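Local atomic coordinates of putative ManD family dehydratase (Pantoea ananatis, PDB entry 3T6C), a protein that dehydrates D-gluconate to 2-dehydro-3-deoxy-D-gluconate with low activity in vitro, using one magnesium ion per subunit. Residues G351-P355 / I356-A360; T37-G41 / I42-V46. All blocks are in the same frame, centred on the assembly; numbering follows the deposited sequence.

Contact 1: G351-P355 / I356-A360; sequences GDISP and IGVCA. With GCO (D-gluconic acid), chain D.
The carboxylate of Asp-352 meets the far end of D-gluconate with both oxygens: O5 of the sugar acid donates to OD1 at 2.7 Å and O6 donates to OD2 at 2.8 Å. O5 lies close to the carboxylate plane while O6 stands well off one face, and the pair should limit rotation of the group. Trp-104 of a second subunit packs against Asp-352. The residue is the centre of an inverse gamma turn, closed by a weak bond from Ile-353 N to Gly-351 O. The next flat group is the peptide joining Gly-357 to Val-358. Ile-353 CD1 lies squarely over one face of it, 3.5 Å from Gly-357 C. An extended chain, with CG1 anti to the backbone N (chi1 -179°), carries CD1 there, past the CA of a glycine that has no side chain in the way. The other branch, Ile-353 CG2, touches Val-358 CG2 at 3.9 Å, the two side chains meeting nearly at right angles. Ser-354 is the N-cap of helix 355-367. Ser-354 OG turns back between backbone N and carbonyl carbon (chi1 72°) and takes a long, weak capping bond from Gly-357 N at 3.4 Å. Ser-354 O accepts the first-turn bond from Val-358 N at 3.0 Å, followed by Cys-359 N to Pro-355 O. The substrate-binding turn thus runs directly into a capped helix of the enolase-type barrel, after strand 344-345. Ser-354 and Ile-356 face strands 44-51 and 57-61 of the N-terminal domain, while Pro-355 rests on Phe-387 and Cys-390.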
loop_
_atom_site.group_PDB
_atom_site.type_symbol
_atom_site.label_atom_id
_atom_site.label_comp_id
_atom_site.label_asym_id
_atom_site.label_seq_id
_atom_site.Cartn_x
_atom_site.Cartn_y
_atom_site.Cartn_z
ATOM N N GLY A 351 -8.048 -39.036 12.323
ATOM C CA GLY A 351 -7.525 -40.391 12.390
ATOM C C GLY A 351 -6.148 -40.579 11.779
ATOM O O GLY A 351 -5.473 -41.529 12.209
ATOM N N ASP A 352 -5.723 -39.738 10.812
ATOM C CA ASP A 352 -4.429 -40.095 10.238
ATOM C C ASP A 352 -3.380 -39.222 10.893
ATOM O O ASP A 352 -2.716 -38.362 10.286
ATOM C CB ASP A 352 -4.459 -39.788 8.714
ATOM C CG ASP A 352 -5.050 -38.426 8.335
ATOM O OD1 ASP A 352 -6.102 -37.980 8.850
ATOM O OD2 ASP A 352 -4.452 -37.760 7.458
ATOM N N ILE A 353 -3.008 -39.718 12.062
ATOM C CA ILE A 353 -1.938 -39.218 12.881
ATOM C C ILE A 353 -1.682 -40.349 13.867
ATOM O O ILE A 353 -2.648 -40.918 14.358
ATOM C CB ILE A 353 -2.336 -37.906 13.546
ATOM C CG1 ILE A 353 -1.170 -37.373 14.396
ATOM C CG2 ILE A 353 -3.617 -38.002 14.416
ATOM C CD1 ILE A 353 -1.422 -35.923 14.935
ATOM N N SER A 354 -0.429 -40.636 14.244
ATOM C CA SER A 354 -0.231 -41.726 15.214
ATOM C C SER A 354 -0.435 -41.189 16.618
ATOM O O SER A 354 -0.420 -39.982 16.819
ATOM C CB SER A 354 1.175 -42.330 15.099
ATOM O OG SER A 354 2.102 -41.423 15.619
ATOM N N PRO A 355 -0.603 -42.083 17.626
ATOM C CA PRO A 355 -0.693 -41.550 18.976
ATOM C C PRO A 355 0.552 -40.741 19.411
ATOM O O PRO A 355 0.422 -39.906 20.302
ATOM C CB PRO A 355 -0.786 -42.813 19.824
ATOM C CG PRO A 355 -1.630 -43.732 18.947
ATOM C CD PRO A 355 -1.021 -43.497 17.553
ATOM N N ILE A 356 1.715 -41.008 18.817
ATOM C CA ILE A 356 2.918 -40.191 19.026
ATOM C C ILE A 356 2.672 -38.737 18.602
ATOM O O ILE A 356 2.986 -37.806 19.379
ATOM C CB ILE A 356 4.098 -40.783 18.270
ATOM C CG1 ILE A 356 4.344 -42.203 18.722
ATOM C CG2 ILE A 356 5.374 -39.923 18.488
ATOM C CD1 ILE A 356 5.170 -43.018 17.701
ATOM N N GLY A 357 2.068 -38.553 17.413
ATOM C CA GLY A 357 1.707 -37.232 16.888
ATOM C C GLY A 357 0.637 -36.565 17.750
ATOM O O GLY A 357 0.706 -35.361 18.009
ATOM N N VAL A 358 -0.315 -37.362 18.236
ATOM C CA VAL A 358 -1.335 -36.822 19.148
ATOM C C VAL A 358 -0.684 -36.278 20.403
ATOM O O VAL A 358 -1.013 -35.169 20.864
ATOM C CB VAL A 358 -2.350 -37.906 19.520
ATOM C CG1 VAL A 358 -3.301 -37.409 20.629
ATOM C CG2 VAL A 358 -3.124 -38.263 18.275
ATOM N N CYS A 359 0.266 -37.027 20.969
ATOM C CA CYS A 359 0.997 -36.542 22.157
ATOM C C CYS A 359 1.824 -35.300 21.855
ATOM O O CYS A 359 1.816 -34.352 22.635
ATOM C CB CYS A 359 1.903 -37.644 22.732
ATOM S SG CYS A 359 0.981 -38.978 23.533
ATOM N N ALA A 360 2.499 -35.247 20.697
ATOM C CA ALA A 360 3.241 -34.046 20.341
ATOM C C ALA A 360 2.324 -32.829 20.246
ATOM O O ALA A 360 2.641 -31.786 20.814
ATOM C CB ALA A 360 3.882 -34.267 18.991
HETATM C C1 GCO D . -9.879 -32.498 9.419
HETATM C C2 GCO D . -9.399 -32.820 8.054
HETATM C C3 GCO D . -9.357 -34.300 7.727
HETATM C C4 GCO D . -8.600 -34.543 6.437
HETATM C C5 GCO D . -7.812 -35.826 6.539
HETATM C C6 GCO D . -6.999 -36.138 5.294
HETATM O O1A GCO D . -9.787 -33.321 10.377
HETATM O O1B GCO D . -10.255 -31.303 9.653
HETATM O O2 GCO D . -10.019 -31.959 7.136
HETATM O O3 GCO D . -10.670 -34.715 7.650
HETATM O O4 GCO D . -9.547 -34.623 5.388
HETATM O O5 GCO D . -6.963 -35.730 7.621
HETATM O O6 GCO D . -6.224 -37.317 5.381
#

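Contact 2: T37-G41 / I42-V46; sequences TAPGG and IDLVV
Thr-37 and Leu-44 close a beta hairpin in the N-terminal capping domain of this mandelate racemase-type enzyme, pairing the end of strand 29-37 with the start of strand 44-51. They form an antiparallel hydrogen-bonded pair: Leu-44 N donates to Thr-37 O at 2.9 Å, and Thr-37 N returns a bond to Leu-44 O at 3.2 Å. The side chain of Leu-44 starts along that same Thr-37 carbonyl. Leu-44 CB sits 3.2 Å from Thr-37 O, and CG, placed beside the backbone N by chi1 of -50°, remains close to the same oxygen. At the tip the branches part: Leu-44 CD1 reaches Pro-39 CD at 4.0 Å, bridging the strand pair and the turn, while CD2 turns to the backbone O of Ile-353. Beyond the hairpin, Pro-39 and Leu-44 both lean on Leu-383 of helix 381-386. Ala-38 to Gly-41 make a type I turn, with Gly-41 N bonded to Ala-38 O at 3.1 Å; Gly-41 itself has positive phi (86°), a conformation suited to glycine. The polar ends are held from elsewhere: Asp-43 OD1 and OD2 accept from Glu-421 N and Gly-422 N, and Thr-37 OG1 is bonded to Ala-415 O. Asp-43 OD1 also lies against the methyl of Ala-38. Inside the loop, Ala-38 CA points a C-H at Ile-42 O, 3.4 Å away; a water donates to Ile-42 O at 2.7 Å. That water in turn accepts from Gly-40 N at 2.8 Å, bridging Gly-40 in the turn to Ile-42, two residues ahead of strand 44-51.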
loop_
_atom_site.group_PDB
_atom_site.type_symbol
_atom_site.label_atom_id
_atom_site.label_comp_id
_atom_site.label_asym_id
_atom_site.label_seq_id
_atom_site.Cartn_x
_atom_site.Cartn_y
_atom_site.Cartn_z
ATOM N N THR A 37 2.193 -49.215 10.583
ATOM C CA THR A 37 1.171 -49.972 11.328
ATOM C C THR A 37 -0.203 -49.294 11.251
ATOM O O THR A 37 -0.268 -48.094 11.077
ATOM C CB THR A 37 1.621 -50.183 12.830
ATOM O OG1 THR A 37 0.695 -51.030 13.508
ATOM C CG2 THR A 37 1.722 -48.871 13.627
ATOM N N ALA A 38 -1.285 -50.071 11.377
ATOM C CA ALA A 38 -2.617 -49.503 11.234
ATOM C C ALA A 38 -3.638 -49.983 12.288
ATOM O O ALA A 38 -4.678 -50.490 11.913
ATOM C CB ALA A 38 -3.148 -49.808 9.807
ATOM N N PRO A 39 -3.359 -49.771 13.580
ATOM C CA PRO A 39 -4.219 -50.408 14.609
ATOM C C PRO A 39 -5.598 -49.786 14.676
ATOM O O PRO A 39 -6.538 -50.446 15.122
ATOM C CB PRO A 39 -3.442 -50.189 15.928
ATOM C CG PRO A 39 -1.955 -49.880 15.469
ATOM C CD PRO A 39 -2.161 -49.113 14.152
ATOM N N GLY A 40 -5.710 -48.526 14.270
ATOM C CA GLY A 40 -6.997 -47.840 14.219
ATOM C C GLY A 40 -7.715 -47.906 12.870
ATOM O O GLY A 40 -8.752 -47.275 12.680
ATOM N N GLY A 41 -7.210 -48.716 11.955
ATOM C CA GLY A 41 -7.807 -48.883 10.643
ATOM C C GLY A 41 -7.324 -47.841 9.646
ATOM O O GLY A 41 -7.878 -47.744 8.540
ATOM N N ILE A 42 -6.279 -47.097 10.027
ATOM C CA ILE A 42 -5.721 -46.022 9.212
ATOM C C ILE A 42 -4.215 -46.178 9.208
ATOM O O ILE A 42 -3.595 -46.356 10.274
ATOM C CB ILE A 42 -6.108 -44.629 9.759
ATOM C CG1 ILE A 42 -7.621 -44.448 9.646
ATOM C CG2 ILE A 42 -5.428 -43.492 8.936
ATOM C CD1 ILE A 42 -8.110 -43.276 10.395
ATOM N N ASP A 43 -3.611 -46.127 8.019
ATOM C CA ASP A 43 -2.162 -46.397 7.934
ATOM C C ASP A 43 -1.348 -45.285 8.581
ATOM O O ASP A 43 -1.505 -44.123 8.243
ATOM C CB ASP A 43 -1.718 -46.534 6.475
ATOM C CG ASP A 43 -2.326 -47.745 5.772
ATOM O OD1 ASP A 43 -2.856 -48.657 6.450
ATOM O OD2 ASP A 43 -2.203 -47.785 4.530
ATOM N N LEU A 44 -0.462 -45.673 9.501
ATOM C CA LEU A 44 0.448 -44.754 10.222
ATOM C C LEU A 44 1.896 -44.995 9.904
ATOM O O LEU A 44 2.257 -46.133 9.629
ATOM C CB LEU A 44 0.328 -44.973 11.743
ATOM C CG LEU A 44 -1.119 -44.964 12.259
ATOM C CD1 LEU A 44 -1.121 -45.246 13.755
ATOM C CD2 LEU A 44 -1.783 -43.653 11.986
ATOM N N VAL A 45 2.737 -43.940 9.959
ATOM C CA VAL A 45 4.198 -44.095 9.841
ATOM C C VAL A 45 4.871 -43.599 11.115
ATOM O O VAL A 45 4.723 -42.423 11.479
ATOM C CB VAL A 45 4.744 -43.290 8.656
ATOM C CG1 VAL A 45 6.219 -43.613 8.442
ATOM C CG2 VAL A 45 3.932 -43.598 7.386
ATOM N N VAL A 46 5.667 -44.454 11.755
ATOM C CA VAL A 46 6.292 -44.118 13.028
ATOM C C VAL A 46 7.799 -44.313 12.840
ATOM O O VAL A 46 8.221 -45.213 12.115
ATOM C CB VAL A 46 5.752 -45.069 14.136
ATOM C CG1 VAL A 46 6.669 -45.118 15.354
ATOM C CG2 VAL A 46 4.316 -44.681 14.507
HETATM O O HOH W 1 -4.669 -46.411 12.758
#

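All the touching residues of contact 1 are buried; contact 2, centred about 10 Å away, is mostly so, with Gly-41 of its turn exposed. They belong to different domains yet touch across the boundary: Ile-356 CD1 meets Val-46 CG1 at 3.5 Å, and Ile-42 packs on the backbone of Gly-351 and Asp-352. In contact 1 the carboxylate of Asp-352 binds gluconate, while Ile-353 to Pro-355 make the contact with the helix of the barrel domain. Contact 2 is held by strand pairing and a bridging water, and touches the substrate site at second hand: Ile-42 lies behind Asp-352, the side chain of Ile-42 being about 7 Å from gluconate.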